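Local coordinates for hypothetical protein Atu1540 (Agrobacterium tumefaciens str. C58, PDB 2HWJ) that is of unknown function but belongs to a putative ParB-like nuclease family and so may act on nucleic acids, at residues A[12-17]-A[78-83]; A[21-26]-A[112-117]; A[55-60]-A[85-90]; A[62-67]-A[98-103]; A[159-164]-A[195-200]. All blocks are in the same frame, centred on the assembly; numbering follows the deposited sequence.

Contacts 1, 3 and 4 build and cover a mixed sheet, while contacts 2 and 5 organise the rest of the chain. Contacts 1 and 3 share strand 82-90, joining it to strands 9-13 and 52-57 on its two sides. Contact 4 adds helix 96-105 over strand 63-65, the sheet's outermost strand within the chain, its centre about 8 Å from that of contact 3. The segments of these three alternate along the chain, interlocking the sheet. Contact 2 spans a longer loop enclosing 3 and 4. Contact 5 follows contacts 1 to 4, about 32 Å between centres from contact 1; it touches contact 2 through Phe159 and, like contact 4 and Phe112 of contact 2, a second subunit.

Contact 1 of 5, residues A[12-17]-A[78-83]; sequences IAIDKL and EGVEHV
Strand residues 12-13 run antiparallel to 82-83, with Ile12 and Val83 as a hydrogen-bonded pair and Ala13 and His82 as the adjacent non-hydrogen-bonded one. Val83 N reaches Ile12 O at 2.9 Å, and the return bond from Ile12 N to Val83 O is longer, 3.3 Å. A third bond, Ile14 N to Glu81 O at 2.8 Å, carries the pairing one residue past the strand, into a 3-10 turn. Among the side chains, the CG1 methyl of Val83 is the common partner: chi1 of 65° sets it between the backbone N and the carbonyl carbon, where Ile14 CG1 lies 3.9 Å from Val83 CG1 and Leu17 CD1 4.0 Å from the same methyl. Both side chains cross Val83 at about a right angle, and Ile12 CG2 touches Val83 CG1 as well. Ile14 extends further, placing CD1 at 4.2 Å from Val80 CG1. On the other face of the sheet, His82 CD2 meets Ala13 CB at 4.1 Å. Gly79 ends helix 69-77 in a Schellman motif, and that helix packs back on Ile14 through Val72 and Ser76, while Val80 reaches Trp36 of helix 26-37 and Leu17 touches Leu65 of strand 63-65.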
# COMPACT_ATOMS: atom_id res chain seq x y z
N ILE A 12 10.41 23.24 -14.93
CA ILE A 12 11.05 22.68 -16.08
C ILE A 12 10.26 23.00 -17.32
O ILE A 12 9.00 23.22 -17.27
CB ILE A 12 11.16 21.16 -15.94
CG1 ILE A 12 12.21 20.54 -16.90
CG2 ILE A 12 9.86 20.54 -16.22
CD1 ILE A 12 12.66 19.19 -16.42
N ALA A 13 11.00 22.98 -18.43
CA ALA A 13 10.44 23.17 -19.75
C ALA A 13 9.82 21.85 -20.08
O ALA A 13 10.50 20.79 -20.05
CB ALA A 13 11.50 23.44 -20.74
N ILE A 14 8.55 21.90 -20.44
CA ILE A 14 7.87 20.71 -20.86
C ILE A 14 8.60 19.99 -22.01
O ILE A 14 8.60 18.77 -22.10
CB ILE A 14 6.41 21.00 -21.26
CG1 ILE A 14 5.57 21.42 -20.03
CG2 ILE A 14 5.81 19.74 -21.94
CD1 ILE A 14 4.36 22.18 -20.46
N ASP A 15 9.25 20.73 -22.88
CA ASP A 15 9.92 20.02 -23.94
C ASP A 15 11.14 19.22 -23.36
O ASP A 15 11.89 18.63 -24.07
CB ASP A 15 10.29 20.99 -25.07
CG ASP A 15 11.40 21.91 -24.67
OD1 ASP A 15 12.26 21.46 -23.90
OD2 ASP A 15 11.45 23.10 -25.11
N LYS A 16 11.36 19.27 -22.06
CA LYS A 16 12.55 18.65 -21.51
C LYS A 16 12.19 17.46 -20.62
O LYS A 16 13.06 16.72 -20.29
CB LYS A 16 13.41 19.67 -20.74
CG LYS A 16 14.09 20.67 -21.64
CD LYS A 16 15.61 20.44 -21.77
CE LYS A 16 16.25 21.32 -22.88
NZ LYS A 16 15.88 20.78 -24.29
N LEU A 17 10.91 17.28 -20.26
CA LEU A 17 10.48 16.15 -19.47
C LEU A 17 10.53 14.88 -20.21
O LEU A 17 10.08 14.77 -21.33
CB LEU A 17 9.07 16.26 -18.99
CG LEU A 17 8.89 17.13 -17.79
CD1 LEU A 17 7.44 17.65 -17.78
CD2 LEU A 17 9.19 16.30 -16.58
N GLU A 78 -1.17 23.17 -25.84
CA GLU A 78 -1.72 24.54 -25.75
C GLU A 78 -0.67 25.62 -25.87
O GLU A 78 -0.97 26.79 -25.70
CB GLU A 78 -2.50 24.76 -24.45
CG GLU A 78 -3.94 24.34 -24.50
CD GLU A 78 -4.71 24.87 -25.76
OE1 GLU A 78 -5.18 24.00 -26.56
OE2 GLU A 78 -4.84 26.12 -25.94
N GLY A 79 0.58 25.22 -26.12
CA GLY A 79 1.68 26.18 -26.21
C GLY A 79 2.29 26.56 -24.84
O GLY A 79 3.05 27.51 -24.76
N VAL A 80 1.99 25.83 -23.77
CA VAL A 80 2.51 26.21 -22.51
C VAL A 80 3.93 25.67 -22.47
O VAL A 80 4.10 24.53 -22.78
CB VAL A 80 1.72 25.56 -21.39
CG1 VAL A 80 2.42 25.84 -20.11
CG2 VAL A 80 0.34 26.11 -21.34
N GLU A 81 4.92 26.49 -22.10
CA GLU A 81 6.35 26.09 -22.08
C GLU A 81 6.86 25.38 -20.84
O GLU A 81 7.62 24.45 -20.93
CB GLU A 81 7.26 27.30 -22.28
CG GLU A 81 6.51 28.67 -22.16
CD GLU A 81 7.32 29.84 -22.80
OE1 GLU A 81 8.59 29.75 -22.76
OE2 GLU A 81 6.69 30.78 -23.36
N HIS A 82 6.46 25.87 -19.68
CA HIS A 82 6.97 25.35 -18.46
C HIS A 82 5.89 24.73 -17.53
O HIS A 82 4.70 25.05 -17.61
CB HIS A 82 7.66 26.50 -17.73
CG HIS A 82 8.92 27.01 -18.38
ND1 HIS A 82 8.96 28.15 -19.16
CD2 HIS A 82 10.20 26.54 -18.32
CE1 HIS A 82 10.20 28.38 -19.55
NE2 HIS A 82 10.97 27.42 -19.05
N VAL A 83 6.28 23.83 -16.63
CA VAL A 83 5.34 23.36 -15.64
C VAL A 83 6.08 23.23 -14.27
O VAL A 83 7.23 22.85 -14.25
CB VAL A 83 4.69 22.04 -16.08
CG1 VAL A 83 5.73 20.86 -16.17
CG2 VAL A 83 3.61 21.62 -15.08

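Contact 2 of 5, residues A[21-26]-A[112-117]; sequences QIAVGF and FDAQGL
Ile22 and Ala23 press on the backbone of Phe112 to Ala114, where a turn begins at Asp113, while Gln21 just before them bonds within its own segment: Gln21 NE2 donates to Ala23 O at 2.9 Å. Ile22 spreads its two branches along the Phe112-Asp113 backbone. With CG2 anti to the backbone N, it lies 3.8 Å from Asp113 CA, whereas CD1, at the end of the other branch, reaches Phe112 N at 3.7 Å; Ile22 CB approaches Phe112 O between them. The Phe112 side chain sets off away from the segment 21-26, and packs on Tyr110 and on Asp104 of a second subunit. The chain Ile22 rests against leads into a type I beta turn from Asp113 to Gly116, closed by Gly116 N bonding to Asp113 O and backed by a bond from Asp113 N to Leu117 O of 3.0 Å. Asp113 OD1 takes Leu117 N at 3.1 Å, met from above the carboxylate plane; a bond from Gln115 N to the same oxygen would make an Asx turn, but it is modelled too short to be trusted. Next along, Ala23 CB faces Ala114 CB at 4.3 Å, beside an Ala114 N that bonds to Glu132 OE2. Val24 then pairs with strand 132-133, the parallel neighbour of strand 23-24, and Gly25 takes the N-cap position of helix 26-37, whose Phe26 N donates to Asp133 OD1.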
# COMPACT_ATOMS: atom_id res chain seq x y z
N GLN A 21 5.74 6.57 -20.11
CA GLN A 21 4.74 5.67 -20.77
C GLN A 21 4.65 6.02 -22.24
O GLN A 21 5.04 7.11 -22.68
CB GLN A 21 3.37 5.75 -20.08
CG GLN A 21 2.63 7.08 -20.22
CD GLN A 21 1.46 7.18 -19.29
OE1 GLN A 21 1.66 7.06 -18.11
NE2 GLN A 21 0.24 7.45 -19.79
N ILE A 22 4.14 5.09 -23.02
CA ILE A 22 4.14 5.19 -24.46
C ILE A 22 2.88 5.85 -24.95
O ILE A 22 2.91 6.54 -25.96
CB ILE A 22 4.33 3.80 -25.03
CG1 ILE A 22 5.73 3.35 -24.67
CG2 ILE A 22 4.27 3.83 -26.52
CD1 ILE A 22 5.98 1.98 -24.89
N ALA A 23 1.77 5.70 -24.21
CA ALA A 23 0.46 6.10 -24.76
C ALA A 23 -0.40 6.86 -23.79
O ALA A 23 -0.17 6.79 -22.61
CB ALA A 23 -0.30 4.93 -25.39
N VAL A 24 -1.35 7.64 -24.32
CA VAL A 24 -2.40 8.29 -23.55
C VAL A 24 -3.62 8.32 -24.46
O VAL A 24 -3.54 7.99 -25.66
CB VAL A 24 -2.06 9.75 -23.22
CG1 VAL A 24 -0.97 9.87 -22.18
CG2 VAL A 24 -1.64 10.55 -24.53
N GLY A 25 -4.76 8.74 -23.92
CA GLY A 25 -6.01 8.77 -24.66
C GLY A 25 -6.15 10.20 -25.09
O GLY A 25 -6.33 11.10 -24.29
N PHE A 26 -6.06 10.43 -26.39
CA PHE A 26 -6.04 11.76 -26.91
C PHE A 26 -7.35 12.39 -26.64
O PHE A 26 -7.39 13.60 -26.50
CB PHE A 26 -5.81 11.70 -28.39
CG PHE A 26 -4.38 11.63 -28.75
CD1 PHE A 26 -3.97 11.87 -30.06
CD2 PHE A 26 -3.41 11.28 -27.77
CE1 PHE A 26 -2.62 11.78 -30.38
CE2 PHE A 26 -2.06 11.19 -28.07
CZ PHE A 26 -1.64 11.44 -29.35
N PHE A 112 3.81 0.26 -22.50
CA PHE A 112 2.83 -0.41 -23.34
C PHE A 112 2.32 0.51 -24.42
O PHE A 112 2.00 1.66 -24.16
CB PHE A 112 1.66 -0.93 -22.53
CG PHE A 112 2.01 -2.06 -21.61
CD1 PHE A 112 2.53 -1.82 -20.36
CD2 PHE A 112 1.78 -3.36 -21.98
CE1 PHE A 112 2.84 -2.89 -19.51
CE2 PHE A 112 2.08 -4.42 -21.15
CZ PHE A 112 2.57 -4.19 -19.92
N ASP A 113 2.28 0.01 -25.66
CA ASP A 113 1.91 0.86 -26.79
C ASP A 113 0.40 1.00 -26.92
O ASP A 113 -0.34 0.31 -26.26
CB ASP A 113 2.43 0.27 -28.10
CG ASP A 113 1.74 -0.99 -28.43
OD1 ASP A 113 0.50 -1.06 -28.23
OD2 ASP A 113 2.42 -1.92 -28.90
N ALA A 114 -0.01 1.84 -27.86
CA ALA A 114 -1.39 2.19 -28.08
C ALA A 114 -2.29 0.95 -28.33
O ALA A 114 -3.50 1.03 -28.09
CB ALA A 114 -1.52 3.26 -29.18
N GLN A 115 -1.74 -0.20 -28.73
CA GLN A 115 -2.61 -1.37 -28.81
C GLN A 115 -2.30 -2.33 -27.72
O GLN A 115 -2.51 -3.53 -27.85
CB GLN A 115 -2.74 -2.03 -30.21
CG GLN A 115 -1.56 -1.87 -31.18
CD GLN A 115 -1.38 -0.40 -31.63
OE1 GLN A 115 -2.35 0.23 -32.10
NE2 GLN A 115 -0.13 0.17 -31.47
N GLY A 116 -1.83 -1.77 -26.61
CA GLY A 116 -1.54 -2.52 -25.39
C GLY A 116 -0.44 -3.56 -25.37
O GLY A 116 -0.46 -4.39 -24.50
N LEU A 117 0.49 -3.52 -26.31
CA LEU A 117 1.64 -4.43 -26.28
C LEU A 117 2.75 -3.99 -25.31
O LEU A 117 3.23 -2.86 -25.40
CB LEU A 117 2.31 -4.44 -27.66
CG LEU A 117 2.32 -5.61 -28.67
CD1 LEU A 117 3.25 -6.83 -28.17
CD2 LEU A 117 0.80 -6.04 -29.19

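Contact 3 of 5, residues A[55-60]-A[85-90]; sequences VVAGPK and TSEVAK
Val55 O is the central acceptor between these parallel strands, taking Val88 N at 3.0 Å in a nearly straight bond of 173°. Its own Val55 N finds Ser86 O at 3.1 Å, a weak bond with an angle of only 131°. Further along, Ala57 N donates to Ala89 O at 2.9 Å, and CA-H groups add to the oxygens, Glu87 CA approaching Val55 O and Val56 CA approaching Ala89 O. Val55 pairs with Glu87 but Ala57 with Lys90, so the register slips by one: a beta bulge. The intervening Val56 turns its carbonyl to the other neighbour, where it pairs with Tyr64 of strand 63-65. The two hydroxyls find partners outside: Thr85 OG1 bonds to Ser10 OG, and Ser86 OG weakly to Arg8 O. Val56 CG2 packs on Ala89 CB and Val55 CG2 on Thr85 CG2, each at 3.9 Å. Glu87 CG is anti to the backbone N (chi1 176°), its extended chain ending with OE2 near Ala57 CB, and Lys90 NZ pairs with Glu87 OE1 in a long salt bridge, 3.7 Å. Cohesion thus comes chiefly from the backbone, with apolar groups filling in and an ion pair that probably adds little.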
# COMPACT_ATOMS: atom_id res chain seq x y z
N VAL A 55 7.88 14.14 -10.24
CA VAL A 55 8.97 13.85 -11.18
C VAL A 55 10.09 13.11 -10.43
O VAL A 55 10.14 13.11 -9.22
CB VAL A 55 9.45 15.23 -11.58
CG1 VAL A 55 10.97 15.42 -11.40
CG2 VAL A 55 8.80 15.73 -12.87
N VAL A 56 10.99 12.44 -11.13
CA VAL A 56 12.04 11.66 -10.49
C VAL A 56 13.30 12.12 -11.14
O VAL A 56 13.33 12.36 -12.30
CB VAL A 56 11.76 10.14 -10.78
CG1 VAL A 56 13.01 9.33 -10.90
CG2 VAL A 56 10.94 9.54 -9.70
N ALA A 57 14.39 12.23 -10.44
CA ALA A 57 15.57 12.70 -11.13
C ALA A 57 16.27 11.46 -11.67
O ALA A 57 16.51 10.54 -10.92
CB ALA A 57 16.49 13.54 -10.20
N GLY A 58 16.54 11.43 -12.99
CA GLY A 58 17.22 10.32 -13.61
C GLY A 58 18.61 10.67 -13.95
O GLY A 58 19.11 11.68 -13.53
N PRO A 59 19.23 9.85 -14.76
CA PRO A 59 20.60 9.92 -15.20
C PRO A 59 20.86 11.21 -15.94
O PRO A 59 19.94 11.77 -16.51
CB PRO A 59 20.70 8.80 -16.19
CG PRO A 59 19.63 7.92 -15.83
CD PRO A 59 18.49 8.76 -15.40
N LYS A 60 22.12 11.68 -15.93
CA LYS A 60 22.46 13.01 -16.48
C LYS A 60 21.56 13.92 -15.76
O LYS A 60 21.14 13.61 -14.63
CB LYS A 60 22.16 13.06 -17.96
CG LYS A 60 22.93 11.97 -18.68
CD LYS A 60 24.44 12.12 -18.36
CE LYS A 60 25.17 10.76 -18.42
NZ LYS A 60 25.49 10.26 -19.84
N THR A 85 7.10 21.42 -10.83
CA THR A 85 7.37 20.02 -10.61
C THR A 85 7.86 19.90 -9.16
O THR A 85 8.29 20.88 -8.55
CB THR A 85 8.63 19.58 -11.37
OG1 THR A 85 9.71 20.47 -11.02
CG2 THR A 85 8.48 19.58 -12.88
N SER A 86 7.85 18.67 -8.64
CA SER A 86 8.36 18.39 -7.35
C SER A 86 9.05 17.06 -7.50
O SER A 86 8.43 16.08 -7.92
CB SER A 86 7.23 18.21 -6.37
OG SER A 86 7.80 18.03 -5.09
N GLU A 87 10.35 17.07 -7.22
CA GLU A 87 11.13 15.90 -7.29
C GLU A 87 10.74 15.07 -6.08
O GLU A 87 10.86 15.53 -4.95
CB GLU A 87 12.62 16.31 -7.28
CG GLU A 87 13.64 15.19 -7.24
CD GLU A 87 15.14 15.69 -7.29
OE1 GLU A 87 15.90 15.52 -6.26
OE2 GLU A 87 15.55 16.22 -8.36
N VAL A 88 10.27 13.84 -6.33
CA VAL A 88 9.91 12.90 -5.29
C VAL A 88 10.86 11.70 -5.14
O VAL A 88 10.58 10.76 -4.38
CB VAL A 88 8.50 12.32 -5.47
CG1 VAL A 88 7.51 13.42 -5.42
CG2 VAL A 88 8.40 11.53 -6.79
N ALA A 89 11.94 11.68 -5.90
CA ALA A 89 12.92 10.63 -5.75
C ALA A 89 14.07 10.95 -6.64
O ALA A 89 13.92 11.62 -7.67
CB ALA A 89 12.33 9.29 -6.10
N LYS A 90 15.22 10.42 -6.25
CA LYS A 90 16.49 10.83 -6.84
C LYS A 90 17.23 9.57 -7.20
O LYS A 90 17.72 8.86 -6.31
CB LYS A 90 17.28 11.67 -5.82
CG LYS A 90 18.04 12.80 -6.46
CD LYS A 90 18.67 13.79 -5.40
CE LYS A 90 19.63 14.81 -6.11
NZ LYS A 90 19.27 15.20 -7.63

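Contact 4 of 5, residues A[62-67]-A[98-103]; sequences RAYLID and EFWSVM
Tyr64 offers one ring face to helix 96-105, and Phe99 turns its edge to it: Phe99 CZ stands 3.6 Å above the tyrosine plane, over the centre of the ring, with the two planes inclined at 52°. Phe99 CE2 shares the approach, lying 3.8 Å from Tyr64 CZ. The CG of Phe99 is anti to the backbone N (chi1 174°), and its CB already points toward the strand. Tyr64 in turn supplies an edge to Trp100, in an offset edge-to-face pair with planes at 90°; the near atoms are Tyr64 CE2 and Trp100 CH2, 3.8 Å apart. Phe99 also leans on the tryptophan, its CD2 over the centre of the indole face, and the three rings form an aromatic cluster that spans the 12.9 Å between the axes of strand 63-65 and helix 98-103. The helix here packs over one face of the mixed sheet, against its outermost strand within the chain and strand 52-57, in the ParB-like family region. One turn along the helix from Phe99, Met103, modelled as selenomethionine, covers one face of Phe99 with its CG and bends at chi2 and chi3, bringing its methyl CE 4.1 Å from Tyr64 CB and 4.1 Å from Ile66 CD1. That methyl plugs the hollow between Tyr64 and Ile66, two residues apart. Val56 of strand 52-57 also packs against Met103 and Ile66, and Pro59 touches both Tyr64 and Phe99. On the helix, Glu98 bonds by a salt bridge to Arg168 of a second subunit, and Val102 packs on His196 of that subunit.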
# COMPACT_ATOMS: atom_id res chain seq x y z
N ARG A 62 18.35 14.45 -16.08
CA ARG A 62 17.10 14.51 -16.68
C ARG A 62 15.99 14.26 -15.64
O ARG A 62 16.16 13.55 -14.66
CB ARG A 62 17.13 13.60 -17.93
CG ARG A 62 18.12 14.09 -19.07
CD ARG A 62 17.75 15.54 -19.46
NE ARG A 62 17.75 15.82 -20.89
CZ ARG A 62 16.69 15.78 -21.73
NH1 ARG A 62 15.46 15.45 -21.36
NH2 ARG A 62 16.89 16.09 -23.01
N ALA A 63 14.88 14.94 -15.81
CA ALA A 63 13.68 14.72 -15.01
C ALA A 63 12.67 13.82 -15.73
O ALA A 63 12.27 14.13 -16.88
CB ALA A 63 13.06 16.03 -14.73
N TYR A 64 12.21 12.75 -15.06
CA TYR A 64 11.18 11.84 -15.63
C TYR A 64 9.82 12.05 -15.04
O TYR A 64 9.70 12.01 -13.82
CB TYR A 64 11.59 10.35 -15.40
CG TYR A 64 12.76 10.05 -16.25
CD1 TYR A 64 14.01 10.64 -15.93
CD2 TYR A 64 12.61 9.33 -17.46
CE1 TYR A 64 15.14 10.45 -16.77
CE2 TYR A 64 13.72 9.12 -18.29
CZ TYR A 64 14.98 9.68 -17.92
OH TYR A 64 16.08 9.53 -18.67
N LEU A 65 8.83 12.30 -15.86
CA LEU A 65 7.45 12.63 -15.45
C LEU A 65 6.81 11.36 -14.95
O LEU A 65 6.88 10.34 -15.62
CB LEU A 65 6.63 13.05 -16.68
CG LEU A 65 5.17 13.34 -16.40
CD1 LEU A 65 5.00 14.48 -15.35
CD2 LEU A 65 4.38 13.68 -17.67
N ILE A 66 6.16 11.42 -13.80
CA ILE A 66 5.68 10.18 -13.14
C ILE A 66 4.16 10.06 -13.19
O ILE A 66 3.57 8.98 -13.11
CB ILE A 66 6.26 10.12 -11.68
CG1 ILE A 66 7.59 9.47 -11.78
CG2 ILE A 66 5.45 9.32 -10.73
CD1 ILE A 66 7.56 8.59 -12.93
N ASP A 67 3.48 11.17 -13.35
CA ASP A 67 2.06 11.04 -13.45
C ASP A 67 1.57 12.13 -14.34
O ASP A 67 2.36 13.04 -14.67
CB ASP A 67 1.46 11.26 -12.05
CG ASP A 67 0.20 10.48 -11.87
OD1 ASP A 67 -0.17 9.76 -12.85
OD2 ASP A 67 -0.41 10.59 -10.78
N GLU A 98 20.48 0.63 -15.34
CA GLU A 98 20.06 0.31 -14.02
C GLU A 98 18.82 1.17 -13.69
O GLU A 98 17.84 0.69 -13.16
CB GLU A 98 21.21 0.49 -13.06
CG GLU A 98 20.81 0.09 -11.70
CD GLU A 98 21.96 -0.10 -10.77
OE1 GLU A 98 23.02 0.55 -10.96
OE2 GLU A 98 21.79 -0.87 -9.80
N PHE A 99 18.87 2.42 -14.09
CA PHE A 99 17.79 3.26 -13.88
C PHE A 99 16.49 2.65 -14.36
O PHE A 99 15.53 2.59 -13.62
CB PHE A 99 18.05 4.50 -14.66
CG PHE A 99 16.90 5.45 -14.66
CD1 PHE A 99 16.61 6.16 -13.53
CD2 PHE A 99 16.11 5.61 -15.78
CE1 PHE A 99 15.55 7.07 -13.52
CE2 PHE A 99 14.99 6.56 -15.79
CZ PHE A 99 14.72 7.27 -14.66
N TRP A 100 16.41 2.23 -15.61
CA TRP A 100 15.10 1.79 -16.09
C TRP A 100 14.61 0.60 -15.34
O TRP A 100 13.43 0.54 -15.01
CB TRP A 100 15.18 1.38 -17.52
CG TRP A 100 15.19 2.51 -18.40
CD1 TRP A 100 16.23 2.92 -19.19
CD2 TRP A 100 14.13 3.50 -18.54
NE1 TRP A 100 15.87 4.09 -19.81
CE2 TRP A 100 14.60 4.47 -19.44
CE3 TRP A 100 12.87 3.68 -17.94
CZ2 TRP A 100 13.83 5.55 -19.87
CZ3 TRP A 100 12.09 4.77 -18.34
CH2 TRP A 100 12.57 5.69 -19.33
N SER A 101 15.51 -0.35 -15.09
CA SER A 101 15.25 -1.46 -14.20
C SER A 101 14.67 -1.04 -12.86
O SER A 101 13.64 -1.57 -12.43
CB SER A 101 16.54 -2.24 -13.98
OG SER A 101 16.41 -3.12 -12.91
N VAL A 102 15.31 -0.09 -12.19
CA VAL A 102 14.83 0.28 -10.89
C VAL A 102 13.43 0.91 -11.03
O VAL A 102 12.51 0.56 -10.22
CB VAL A 102 15.82 1.17 -10.18
CG1 VAL A 102 15.20 1.96 -9.13
CG2 VAL A 102 16.85 0.29 -9.56
N MSE A 103 13.27 1.79 -12.04
CA MSE A 103 11.95 2.37 -12.32
C MSE A 103 10.88 1.28 -12.59
O MSE A 103 9.74 1.26 -12.01
CB MSE A 103 12.02 3.26 -13.55
CG MSE A 103 12.95 4.42 -13.43
SE MSE A 103 12.16 5.81 -12.29
CE MSE A 103 11.12 6.63 -13.76

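Contact 5 of 5, residues A[159-164]-A[195-200]; sequences FGWADF and RHLPGW
Trp161 makes the polar contact: its indole N-H points at Pro198 O, NE1 to O 2.9 Å, with an N-H...O angle of 170° and the oxygen lying in the indole plane. The single bond ties helix 157-166 to the type II turn that runs from Leu197 to Trp200. CH-pi contacts come next, and one methyl makes both. Leu197 CG is anti to the carbonyl carbon (chi1 -70°) and the chain continues extended to CD1. That methyl sits over the six-membered ring of Trp161, 3.4 Å from its centroid and 5° off the normal, and also over the face of Phe164, 3.8 Å from that centroid, in the corner formed by two aromatic faces. Van der Waals packing completes the set: Leu197 CB rests against Trp161 CZ2, Leu197 CD2 lies 3.7 Å from Gly160 O, and Trp161 CH2 approaches the edge of the Trp200 ring, 4.3 Å from Trp200 CD1. His196 comes up to Phe164 obliquely, NE2 to CD1 3.9 Å. Trp161 stacks on Tyr149 and packs on Ala140 and Leu143 of helix 135-146 and on Ala189 of helix 178-189, while Phe164 touches Leu188 of the latter, and His196 meets the ring of His93 of a second subunit.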
# COMPACT_ATOMS: atom_id res chain seq x y z
N PHE A 159 -5.35 1.66 -17.12
CA PHE A 159 -4.83 0.85 -18.16
C PHE A 159 -5.30 -0.62 -18.06
O PHE A 159 -5.42 -1.30 -19.09
CB PHE A 159 -3.32 1.01 -18.26
CG PHE A 159 -2.92 2.16 -19.18
CD1 PHE A 159 -2.28 3.30 -18.67
CD2 PHE A 159 -3.24 2.13 -20.55
CE1 PHE A 159 -1.93 4.36 -19.54
CE2 PHE A 159 -2.89 3.18 -21.43
CZ PHE A 159 -2.22 4.28 -20.92
N GLY A 160 -5.64 -1.06 -16.85
CA GLY A 160 -6.26 -2.37 -16.61
C GLY A 160 -7.64 -2.48 -17.19
O GLY A 160 -7.98 -3.46 -17.86
N TRP A 161 -8.42 -1.44 -16.98
CA TRP A 161 -9.75 -1.32 -17.59
C TRP A 161 -9.66 -1.19 -19.11
O TRP A 161 -10.45 -1.84 -19.84
CB TRP A 161 -10.52 -0.17 -16.96
CG TRP A 161 -11.05 -0.59 -15.61
CD1 TRP A 161 -10.42 -0.48 -14.40
CD2 TRP A 161 -12.27 -1.29 -15.36
NE1 TRP A 161 -11.18 -1.03 -13.43
CE2 TRP A 161 -12.32 -1.54 -13.98
CE3 TRP A 161 -13.34 -1.71 -16.18
CZ2 TRP A 161 -13.40 -2.17 -13.38
CZ3 TRP A 161 -14.42 -2.35 -15.59
CH2 TRP A 161 -14.44 -2.56 -14.18
N ALA A 162 -8.71 -0.40 -19.59
CA ALA A 162 -8.54 -0.29 -21.02
C ALA A 162 -8.17 -1.64 -21.65
O ALA A 162 -8.68 -1.99 -22.68
CB ALA A 162 -7.52 0.78 -21.36
N ASP A 163 -7.30 -2.42 -21.03
CA ASP A 163 -7.03 -3.69 -21.60
C ASP A 163 -8.30 -4.62 -21.60
O ASP A 163 -8.63 -5.27 -22.57
CB ASP A 163 -5.78 -4.30 -20.95
CG ASP A 163 -5.70 -5.84 -21.16
OD1 ASP A 163 -5.79 -6.29 -22.35
OD2 ASP A 163 -5.58 -6.62 -20.16
N PHE A 164 -9.06 -4.62 -20.52
CA PHE A 164 -10.30 -5.38 -20.48
C PHE A 164 -11.20 -4.97 -21.67
O PHE A 164 -11.59 -5.80 -22.46
CB PHE A 164 -10.95 -5.12 -19.12
CG PHE A 164 -12.33 -5.71 -18.94
CD1 PHE A 164 -12.50 -7.04 -18.66
CD2 PHE A 164 -13.46 -4.89 -18.94
CE1 PHE A 164 -13.75 -7.56 -18.45
CE2 PHE A 164 -14.72 -5.44 -18.73
CZ PHE A 164 -14.84 -6.76 -18.49
N ARG A 195 -15.32 -8.58 -12.62
CA ARG A 195 -15.13 -8.63 -11.16
C ARG A 195 -13.70 -8.59 -10.65
O ARG A 195 -13.47 -8.19 -9.54
CB ARG A 195 -15.90 -9.79 -10.50
CG ARG A 195 -15.25 -11.18 -10.69
CD ARG A 195 -16.20 -12.38 -10.38
NE ARG A 195 -15.89 -13.52 -11.26
CZ ARG A 195 -16.68 -14.01 -12.23
NH1 ARG A 195 -17.88 -13.53 -12.48
NH2 ARG A 195 -16.26 -15.04 -12.96
N HIS A 196 -12.74 -8.99 -11.47
CA HIS A 196 -11.34 -9.17 -11.10
C HIS A 196 -10.58 -7.89 -11.26
O HIS A 196 -9.40 -7.88 -10.99
CB HIS A 196 -10.68 -10.12 -12.06
CG HIS A 196 -10.89 -9.70 -13.47
ND1 HIS A 196 -9.89 -9.14 -14.24
CD2 HIS A 196 -12.03 -9.61 -14.21
CE1 HIS A 196 -10.39 -8.79 -15.41
NE2 HIS A 196 -11.68 -9.05 -15.42
N LEU A 197 -11.23 -6.83 -11.73
CA LEU A 197 -10.56 -5.55 -11.98
C LEU A 197 -10.57 -4.65 -10.78
O LEU A 197 -11.50 -4.70 -9.99
CB LEU A 197 -11.24 -4.82 -13.10
CG LEU A 197 -11.01 -5.47 -14.48
CD1 LEU A 197 -12.03 -4.92 -15.49
CD2 LEU A 197 -9.57 -5.28 -15.01
N PRO A 198 -9.57 -3.76 -10.64
CA PRO A 198 -9.55 -2.92 -9.44
C PRO A 198 -10.63 -1.87 -9.53
O PRO A 198 -10.80 -1.24 -10.56
CB PRO A 198 -8.21 -2.22 -9.56
CG PRO A 198 -7.95 -2.14 -11.08
CD PRO A 198 -8.49 -3.42 -11.60
N GLY A 199 -11.36 -1.64 -8.46
CA GLY A 199 -12.38 -0.60 -8.49
C GLY A 199 -13.69 -1.19 -8.93
O GLY A 199 -14.64 -0.43 -9.12
N TRP A 200 -13.75 -2.51 -9.13
CA TRP A 200 -14.98 -3.10 -9.58
C TRP A 200 -16.08 -3.00 -8.54
O TRP A 200 -15.90 -3.19 -7.34
CB TRP A 200 -14.83 -4.54 -10.02
CG TRP A 200 -16.15 -5.21 -10.46
CD1 TRP A 200 -16.67 -5.26 -11.74
CD2 TRP A 200 -17.06 -5.96 -9.64
NE1 TRP A 200 -17.84 -5.99 -11.75
CE2 TRP A 200 -18.10 -6.43 -10.48
CE3 TRP A 200 -17.10 -6.28 -8.29
CZ2 TRP A 200 -19.18 -7.21 -9.98
CZ3 TRP A 200 -18.23 -7.06 -7.78
CH2 TRP A 200 -19.23 -7.50 -8.64